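Putative cytoplasmic protein (Salmonella enterica subsp. enterica serovar Typhimurium, PDB 4IQN) is of unknown function, a putative cytoplasmic protein belonging to the DUF5066 sequence family. Local coordinates at residues L161-S164 with E168-Y171. Numbering follows the deposited sequence.
Sequences LAES and EYLY
E163 and E168 pack their aliphatic stems against each other, CG of E163 lying 3.9 Å from CG of E168, where the loop that follows strand 158-161 turns into helix 166-174. The two carboxylates diverge from this hydrocarbon patch: their planes stand 90° apart, and OE2 of E163 is 6.2 Å from OE2 of E168. E168 reaches back along the chain because its CG is anti to the backbone N (chi1 178°) and the chain stays extended beyond it, which carries OE1 to S164. There the oxygen accepts two hydrogen bonds, one from S164 N at 2.8 Å with an N-H...O angle of 165°, the other from S164 OG at 2.7 Å. The amide meets OE1 from above the carboxylate plane, whereas the hydroxyl comes in on the anti side. Together they hold OE1 against S164 from the two faces of that plane; W192 of helix 190-207 packs against both S164 and E168. A side chain in the first turn of helix 166-174 thus ties the incoming loop to the helix start, where E168 N also makes a weak hydrogen bond to S165 OG.

E163 instead bends at chi2 and delivers OE2 to the edge of the Y169 ring, 3.9 Å from Y169 CD1, with carboxylate and ring nearly perpendicular. The same OE2 forms a salt bridge with R153 of strand 151-155, while the Y169 hydroxyl is hydrogen-bonded to H130.

Each glutamate therefore has a separate polar counterpart, R153 for E163 and the S164 donors for E168. Those donors would be expected to stabilise a negative charge on OE1, whereas burial and the nearby E163 carboxylate probably oppose it, so the contact alone does not settle the ionisation of E168.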
# COMPACT_ATOMS: atom_id res chain seq x y z
N LEU A 161 1.00 10.59 -3.13
CA LEU A 161 2.10 10.00 -2.35
C LEU A 161 2.10 10.63 -0.97
O LEU A 161 2.02 11.86 -0.81
CB LEU A 161 3.44 10.21 -2.98
CG LEU A 161 4.08 9.16 -3.83
CD1 LEU A 161 5.57 9.34 -3.62
CD2 LEU A 161 3.65 7.72 -3.63
N ALA A 162 2.18 9.78 0.01
CA ALA A 162 2.01 10.16 1.40
C ALA A 162 3.26 9.78 2.25
O ALA A 162 4.35 10.36 2.03
CB ALA A 162 0.70 9.61 1.89
N GLU A 163 3.15 8.83 3.18
CA GLU A 163 4.27 8.41 4.00
C GLU A 163 5.47 7.92 3.16
O GLU A 163 5.31 7.44 2.02
CB GLU A 163 3.84 7.34 4.99
CG GLU A 163 2.89 7.76 6.11
CD GLU A 163 1.41 7.76 5.77
OE1 GLU A 163 0.99 7.66 4.60
OE2 GLU A 163 0.60 7.87 6.74
N SER A 164 6.65 8.07 3.76
CA SER A 164 7.91 7.72 3.14
C SER A 164 7.93 6.21 2.85
O SER A 164 8.52 5.80 1.85
CB SER A 164 9.11 8.08 4.00
OG SER A 164 9.09 7.44 5.28
N GLU A 168 7.06 4.15 8.25
CA GLU A 168 6.49 5.40 8.76
C GLU A 168 4.98 5.26 9.01
O GLU A 168 4.47 5.69 10.05
CB GLU A 168 6.77 6.56 7.81
CG GLU A 168 6.15 7.88 8.27
CD GLU A 168 6.55 9.10 7.49
OE1 GLU A 168 7.16 8.99 6.39
OE2 GLU A 168 6.23 10.22 7.96
N TYR A 169 4.27 4.65 8.07
CA TYR A 169 2.85 4.44 8.21
C TYR A 169 2.54 3.68 9.51
O TYR A 169 1.69 4.09 10.31
CB TYR A 169 2.27 3.71 6.97
CG TYR A 169 0.86 3.23 7.14
CD1 TYR A 169 -0.22 4.09 6.96
CD2 TYR A 169 0.59 1.91 7.53
CE1 TYR A 169 -1.52 3.66 7.15
CE2 TYR A 169 -0.70 1.46 7.70
CZ TYR A 169 -1.77 2.33 7.52
OH TYR A 169 -3.07 1.90 7.72
N LEU A 170 3.25 2.57 9.74
CA LEU A 170 2.96 1.76 10.91
C LEU A 170 3.34 2.43 12.24
O LEU A 170 2.61 2.28 13.23
CB LEU A 170 3.61 0.38 10.79
CG LEU A 170 2.91 -0.51 9.78
CD1 LEU A 170 3.70 -1.82 9.70
CD2 LEU A 170 1.46 -0.80 10.13
N TYR A 171 4.46 3.15 12.28
CA TYR A 171 4.82 3.87 13.50
C TYR A 171 3.69 4.82 13.87
O TYR A 171 3.35 4.98 15.07
CB TYR A 171 6.13 4.65 13.33
CG TYR A 171 7.37 3.88 13.76
CD1 TYR A 171 7.71 3.75 15.11
CD2 TYR A 171 8.18 3.28 12.83
CE1 TYR A 171 8.82 3.04 15.50
CE2 TYR A 171 9.32 2.58 13.23
CZ TYR A 171 9.64 2.45 14.56
OH TYR A 171 10.78 1.74 14.96